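Local atomic coordinates of 2,3,4,5-tetrahydropyridine-2,6-dicarboxylate N-succinyltransferase (PDB entry 2RIJ), a protein that probably catalyses the succinyl-CoA-dependent conversion of cyclic tetrahydrodipicolinate into acyclic N-succinyl-L-2-amino-6-oxopimelate, a step of lysine biosynthesis. Residues A[32-45]-A[168-182]. Numbering follows the deposited sequence.
Sequences RLDRGQLNKNKILQ and SNVAWSDDKPIELEY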
loop_
_atom_site.group_PDB
_atom_site.type_symbol
_atom_site.label_atom_id
_atom_site.label_comp_id
_atom_site.label_asym_id
_atom_site.label_seq_id
_atom_site.Cartn_x
_atom_site.Cartn_y
_atom_site.Cartn_z
ATOM N N ARG A 32 -3.670 -37.797 49.871
ATOM C CA ARG A 32 -3.725 -37.085 51.131
ATOM C C ARG A 32 -4.508 -35.821 50.859
ATOM O O ARG A 32 -4.197 -35.065 49.913
ATOM C CB ARG A 32 -2.323 -36.738 51.642
ATOM C CG ARG A 32 -2.320 -36.041 52.970
ATOM C CD ARG A 32 -0.918 -35.505 53.396
ATOM N NE ARG A 32 -0.345 -34.631 52.367
ATOM C CZ ARG A 32 -0.754 -33.390 52.110
ATOM N NH1 ARG A 32 -1.736 -32.826 52.772
ATOM N NH2 ARG A 32 -0.172 -32.705 51.128
ATOM N N LEU A 33 -5.531 -35.556 51.669
ATOM C CA LEU A 33 -6.406 -34.413 51.455
ATOM C C LEU A 33 -6.110 -33.230 52.382
ATOM O O LEU A 33 -5.791 -33.413 53.558
ATOM C CB LEU A 33 -7.867 -34.799 51.648
ATOM C CG LEU A 33 -8.402 -36.020 50.890
ATOM C CD1 LEU A 33 -9.908 -36.178 51.279
ATOM C CD2 LEU A 33 -8.182 -35.964 49.409
ATOM N N ASP A 34 -6.250 -32.020 51.839
ATOM C CA ASP A 34 -6.232 -30.807 52.622
ATOM C C ASP A 34 -7.679 -30.358 52.732
ATOM O O ASP A 34 -8.344 -30.195 51.719
ATOM C CB ASP A 34 -5.402 -29.723 51.943
ATOM C CG ASP A 34 -3.910 -30.066 51.886
ATOM O OD1 ASP A 34 -3.314 -30.358 52.958
ATOM O OD2 ASP A 34 -3.325 -30.038 50.774
ATOM N N ARG A 35 -8.167 -30.180 53.957
ATOM C CA ARG A 35 -9.563 -29.785 54.224
ATOM C C ARG A 35 -9.645 -28.335 54.693
ATOM O O ARG A 35 -8.656 -27.770 55.126
ATOM C CB ARG A 35 -10.152 -30.693 55.295
ATOM C CG ARG A 35 -10.212 -32.160 54.831
ATOM C CD ARG A 35 -10.462 -33.100 56.003
ATOM N NE ARG A 35 -10.631 -34.465 55.525
ATOM C CZ ARG A 35 -11.757 -34.920 54.992
ATOM N NH1 ARG A 35 -12.809 -34.109 54.851
ATOM N NH2 ARG A 35 -11.815 -36.171 54.563
ATOM N N GLY A 36 -10.835 -27.758 54.627
ATOM C CA GLY A 36 -11.082 -26.397 55.076
ATOM C C GLY A 36 -10.785 -26.218 56.553
ATOM O O GLY A 36 -11.068 -27.107 57.356
ATOM N N GLN A 37 -10.156 -25.090 56.880
ATOM C CA GLN A 37 -9.860 -24.686 58.252
ATOM C C GLN A 37 -11.176 -24.369 58.998
ATOM O O GLN A 37 -11.245 -24.508 60.208
ATOM C CB GLN A 37 -8.988 -23.416 58.281
ATOM C CG GLN A 37 -7.564 -23.531 57.749
ATOM C CD GLN A 37 -7.538 -23.624 56.240
ATOM O OE1 GLN A 37 -8.485 -23.174 55.579
ATOM N NE2 GLN A 37 -6.493 -24.249 55.689
ATOM N N LEU A 38 -12.180 -23.880 58.283
ATOM C CA LEU A 38 -13.507 -23.614 58.834
ATOM C C LEU A 38 -14.481 -24.735 58.454
ATOM O O LEU A 38 -15.173 -25.290 59.302
ATOM C CB LEU A 38 -14.048 -22.266 58.326
ATOM C CG LEU A 38 -13.422 -20.968 58.825
ATOM C CD1 LEU A 38 -14.247 -19.795 58.348
ATOM C CD2 LEU A 38 -13.331 -20.953 60.306
ATOM N N ASN A 39 -14.523 -25.073 57.175
ATOM C CA ASN A 39 -15.406 -26.114 56.684
ATOM C C ASN A 39 -14.597 -27.399 56.413
ATOM O O ASN A 39 -14.062 -27.610 55.330
ATOM C CB ASN A 39 -16.138 -25.611 55.441
ATOM C CG ASN A 39 -16.778 -24.221 55.649
ATOM O OD1 ASN A 39 -16.149 -23.170 55.409
ATOM N ND2 ASN A 39 -18.038 -24.217 56.092
ATOM N N LYS A 40 -14.524 -28.260 57.427
ATOM C CA LYS A 40 -13.655 -29.435 57.373
ATOM C C LYS A 40 -14.148 -30.494 56.391
ATOM O O LYS A 40 -13.408 -31.380 56.034
ATOM C CB LYS A 40 -13.435 -30.026 58.776
ATOM C CG LYS A 40 -12.500 -29.173 59.666
ATOM N N ASN A 41 -15.365 -30.373 55.895
ATOM C CA ASN A 41 -15.796 -31.263 54.815
ATOM C C ASN A 41 -15.448 -30.774 53.412
ATOM O O ASN A 41 -15.698 -31.468 52.426
ATOM C CB ASN A 41 -17.300 -31.469 54.908
ATOM C CG ASN A 41 -17.705 -32.070 56.234
ATOM O OD1 ASN A 41 -17.186 -33.118 56.642
ATOM N ND2 ASN A 41 -18.619 -31.400 56.930
ATOM N N LYS A 42 -14.926 -29.560 53.317
ATOM C CA LYS A 42 -14.525 -28.985 52.038
ATOM C C LYS A 42 -13.136 -29.508 51.737
ATOM O O LYS A 42 -12.244 -29.342 52.546
ATOM C CB LYS A 42 -14.531 -27.467 52.163
ATOM C CG LYS A 42 -14.698 -26.720 50.881
ATOM C CD LYS A 42 -14.787 -25.212 51.157
ATOM C CE LYS A 42 -16.196 -24.801 51.601
ATOM N NZ LYS A 42 -17.188 -24.854 50.467
ATOM N N ILE A 43 -12.976 -30.205 50.614
ATOM C CA ILE A 43 -11.663 -30.681 50.169
ATOM C C ILE A 43 -11.068 -29.561 49.295
ATOM O O ILE A 43 -11.609 -29.225 48.229
ATOM C CB ILE A 43 -11.750 -32.004 49.370
ATOM C CG1 ILE A 43 -12.536 -33.091 50.155
ATOM C CG2 ILE A 43 -10.362 -32.471 48.940
ATOM C CD1 ILE A 43 -12.157 -33.256 51.588
ATOM N N LEU A 44 -9.991 -28.957 49.795
ATOM C CA LEU A 44 -9.279 -27.901 49.122
ATOM C C LEU A 44 -8.166 -28.346 48.180
ATOM O O LEU A 44 -7.795 -27.568 47.301
ATOM C CB LEU A 44 -8.688 -26.925 50.132
ATOM C CG LEU A 44 -9.634 -26.463 51.237
ATOM C CD1 LEU A 44 -8.876 -25.445 52.037
ATOM C CD2 LEU A 44 -10.894 -25.884 50.643
ATOM N N GLN A 45 -7.643 -29.554 48.372
ATOM C CA GLN A 45 -6.587 -30.105 47.547
ATOM C C GLN A 45 -6.435 -31.595 47.842
ATOM O O GLN A 45 -6.696 -32.055 48.964
ATOM C CB GLN A 45 -5.240 -29.408 47.831
ATOM C CG GLN A 45 -4.152 -29.807 46.860
ATOM C CD GLN A 45 -2.866 -29.020 47.006
ATOM O OE1 GLN A 45 -2.290 -28.555 46.000
ATOM N NE2 GLN A 45 -2.386 -28.879 48.247
ATOM N N SER A 168 -12.939 -25.041 45.020
ATOM C CA SER A 168 -13.062 -23.821 45.806
ATOM C C SER A 168 -11.919 -22.863 45.505
ATOM O O SER A 168 -10.761 -23.275 45.411
ATOM C CB SER A 168 -13.028 -24.145 47.300
ATOM O OG SER A 168 -14.077 -24.996 47.643
ATOM N N ASN A 169 -12.262 -21.595 45.319
ATOM C CA ASN A 169 -11.281 -20.512 45.245
ATOM C C ASN A 169 -10.727 -20.299 46.646
ATOM O O ASN A 169 -11.463 -19.982 47.578
ATOM C CB ASN A 169 -11.918 -19.217 44.707
ATOM C CG ASN A 169 -10.906 -18.123 44.454
ATOM O OD1 ASN A 169 -9.763 -18.400 44.056
ATOM N ND2 ASN A 169 -11.298 -16.865 44.708
ATOM N N VAL A 170 -9.423 -20.473 46.780
ATOM C CA VAL A 170 -8.756 -20.406 48.090
ATOM C C VAL A 170 -7.477 -19.593 47.950
ATOM O O VAL A 170 -6.971 -19.391 46.842
ATOM C CB VAL A 170 -8.458 -21.813 48.682
ATOM C CG1 VAL A 170 -9.786 -22.617 48.919
ATOM C CG2 VAL A 170 -7.497 -22.612 47.784
ATOM N N ALA A 171 -6.983 -19.152 49.091
ATOM C CA ALA A 171 -5.637 -18.574 49.227
ATOM C C ALA A 171 -4.647 -19.714 49.339
ATOM O O ALA A 171 -4.993 -20.793 49.830
ATOM C CB ALA A 171 -5.571 -17.676 50.451
ATOM N N TRP A 172 -3.416 -19.466 48.883
ATOM C CA TRP A 172 -2.371 -20.472 48.863
ATOM C C TRP A 172 -1.147 -19.840 49.461
ATOM O O TRP A 172 -0.749 -18.724 49.082
ATOM C CB TRP A 172 -2.079 -20.966 47.456
ATOM C CG TRP A 172 -3.216 -21.581 46.768
ATOM C CD1 TRP A 172 -4.164 -20.936 46.045
ATOM C CD2 TRP A 172 -3.514 -22.979 46.675
ATOM N NE1 TRP A 172 -5.047 -21.833 45.520
ATOM C CE2 TRP A 172 -4.682 -23.099 45.884
ATOM C CE3 TRP A 172 -2.938 -24.133 47.206
ATOM C CZ2 TRP A 172 -5.275 -24.330 45.598
ATOM C CZ3 TRP A 172 -3.514 -25.376 46.892
ATOM C CH2 TRP A 172 -4.683 -25.456 46.114
ATOM N N SER A 173 -0.648 -20.487 50.510
ATOM C CA SER A 173 0.507 -19.996 51.278
ATOM C C SER A 173 1.521 -21.118 51.336
ATOM O O SER A 173 1.269 -22.183 51.931
ATOM C CB SER A 173 0.042 -19.631 52.695
ATOM O OG SER A 173 1.112 -19.095 53.463
ATOM N N ASP A 174 2.652 -20.924 50.683
ATOM C CA ASP A 174 3.657 -21.982 50.545
ATOM C C ASP A 174 3.038 -23.320 50.108
ATOM O O ASP A 174 3.326 -24.407 50.637
ATOM C CB ASP A 174 4.490 -22.102 51.812
ATOM C CG ASP A 174 5.322 -20.827 52.078
ATOM O OD1 ASP A 174 5.737 -20.113 51.120
ATOM O OD2 ASP A 174 5.514 -20.523 53.256
ATOM N N ASP A 175 2.215 -23.167 49.085
ATOM C CA ASP A 175 1.477 -24.208 48.414
ATOM C C ASP A 175 0.432 -24.905 49.279
ATOM O O ASP A 175 -0.063 -25.924 48.871
ATOM C CB ASP A 175 2.448 -25.200 47.680
ATOM C CG ASP A 175 3.076 -24.587 46.354
ATOM O OD1 ASP A 175 2.524 -23.578 45.768
ATOM O OD2 ASP A 175 4.099 -25.143 45.869
ATOM N N LYS A 176 0.070 -24.332 50.425
ATOM C CA LYS A 176 -0.994 -24.853 51.286
ATOM C C LYS A 176 -2.258 -23.998 51.139
ATOM O O LYS A 176 -2.172 -22.774 51.278
ATOM C CB LYS A 176 -0.565 -24.794 52.766
ATOM C CG LYS A 176 0.771 -25.425 53.081
ATOM C CD LYS A 176 0.759 -26.836 52.679
ATOM C CE LYS A 176 1.779 -27.675 53.445
ATOM N NZ LYS A 176 1.598 -29.085 52.958
ATOM N N PRO A 177 -3.421 -24.630 50.883
ATOM C CA PRO A 177 -4.654 -23.887 50.720
ATOM C C PRO A 177 -5.251 -23.412 52.058
ATOM O O PRO A 177 -5.240 -24.136 53.069
ATOM C CB PRO A 177 -5.573 -24.876 49.979
ATOM C CG PRO A 177 -5.091 -26.257 50.460
ATOM C CD PRO A 177 -3.606 -26.079 50.686
ATOM N N ILE A 178 -5.771 -22.193 52.048
ATOM C CA ILE A 178 -6.452 -21.592 53.186
ATOM C C ILE A 178 -7.747 -20.970 52.689
ATOM O O ILE A 178 -7.743 -20.189 51.746
ATOM C CB ILE A 178 -5.592 -20.488 53.820
ATOM C CG1 ILE A 178 -4.193 -21.030 54.137
ATOM C CG2 ILE A 178 -6.331 -19.845 55.058
ATOM C CD1 ILE A 178 -3.217 -19.982 54.648
ATOM N N GLU A 179 -8.856 -21.319 53.319
ATOM C CA GLU A 179 -10.149 -20.711 53.005
ATOM C C GLU A 179 -10.092 -19.217 53.212
ATOM O O GLU A 179 -9.576 -18.756 54.217
ATOM C CB GLU A 179 -11.253 -21.286 53.894
ATOM C CG GLU A 179 -11.463 -22.767 53.770
ATOM C CD GLU A 179 -12.748 -23.216 54.469
ATOM O OE1 GLU A 179 -13.836 -23.025 53.880
ATOM O OE2 GLU A 179 -12.657 -23.740 55.606
ATOM N N LEU A 180 -10.594 -18.455 52.244
ATOM C CA LEU A 180 -10.611 -17.003 52.332
ATOM C C LEU A 180 -11.401 -16.561 53.586
ATOM O O LEU A 180 -11.019 -15.611 54.258
ATOM C CB LEU A 180 -11.186 -16.368 51.037
ATOM C CG LEU A 180 -10.283 -16.583 49.786
ATOM C CD1 LEU A 180 -11.016 -16.226 48.500
ATOM C CD2 LEU A 180 -8.985 -15.808 49.912
ATOM N N GLU A 181 -12.482 -17.261 53.914
ATOM C CA GLU A 181 -13.309 -16.870 55.047
ATOM C C GLU A 181 -12.551 -17.054 56.361
ATOM O O GLU A 181 -12.772 -16.332 57.332
ATOM C CB GLU A 181 -14.631 -17.637 55.038
ATOM C CG GLU A 181 -15.687 -17.097 56.009
ATOM C CD GLU A 181 -15.880 -15.551 55.952
ATOM O OE1 GLU A 181 -16.080 -14.950 54.863
ATOM O OE2 GLU A 181 -15.840 -14.935 57.038
ATOM N N TYR A 182 -11.621 -17.996 56.376
ATOM C CA TYR A 182 -10.755 -18.176 57.532
ATOM C C TYR A 182 -9.818 -16.949 57.731
ATOM O O TYR A 182 -9.583 -16.493 58.857
ATOM C CB TYR A 182 -9.949 -19.481 57.405
ATOM C CG TYR A 182 -8.963 -19.634 58.520
ATOM C CD1 TYR A 182 -9.344 -20.193 59.734
ATOM C CD2 TYR A 182 -7.671 -19.142 58.390
ATOM C CE1 TYR A 182 -8.452 -20.329 60.762
ATOM C CE2 TYR A 182 -6.779 -19.250 59.415
ATOM C CZ TYR A 182 -7.173 -19.860 60.594
ATOM O OH TYR A 182 -6.278 -19.953 61.610
HETATM O O HOH W 1 -0.590 -29.899 51.045
HETATM O O HOH W 2 -0.992 -29.221 54.176
HETATM O O HOH W 3 -11.380 -27.403 45.977
HETATM O O HOH W 4 -9.582 -25.697 46.151
HETATM O O HOH W 5 -0.339 -26.590 46.205
HETATM O O HOH W 6 0.400 -28.483 48.940
#
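Residues 43-45 pass strand 176-178 at 7.3 Å between axes, their directions 144° apart, and side chains rather than paired backbones join the two hairpins. Gln37 and Glu179 show how two polar side chains can do this by reaching past each other in opposite directions. Bent at chi2 (74°), Gln37 brings its amide against the backbone: OE1 accepts from Glu179 N at 2.9 Å in a nearly straight bond (170°), while NE2 donates to a lone pair of Pro177 O. Both halves of the amide are thus used, which fixes its rotation. In return, the extended Glu179 side chain sends OE2 into the loop after Gly36, where two backbone amides grip it: Leu38 N at 2.7 Å, nearly in line with the C-O bond, and Asn39 N at 2.8 Å, on the syn lone pair. Lys42 lays its CD methylene beside the other oxygen, OE1; its ammonium stays too far for a salt bridge, though its charge may still help stabilise the carboxylate. Closer to its backbone, Gln37 lays CG over the face of the Tyr182 ring in a CH-pi contact, 4.2 Å from the centroid, and Leu38 CG rests against Tyr182 CB. Beside these polar bonds, the Pro177 ring packs by CG on Leu44 CB (3.7 Å), and Leu44 CD2 reaches Val170 CG1. At the far end, two waters link Asp34 to Lys176 NZ, which is also hydrogen-bonded to Asn194 OD1 of a neighbouring subunit; one of these waters also accepts from Arg32 NH2, while Arg32 NE donates to Lys191 O of the same neighbouring subunit. The contact therefore joins a hairpin of the N-terminal sheet, with a classic beta bulge where Leu44 and Gln45 face Asp34, to the type I'-turned hairpin 170-178 and the helix that follows its N-cap, Glu179.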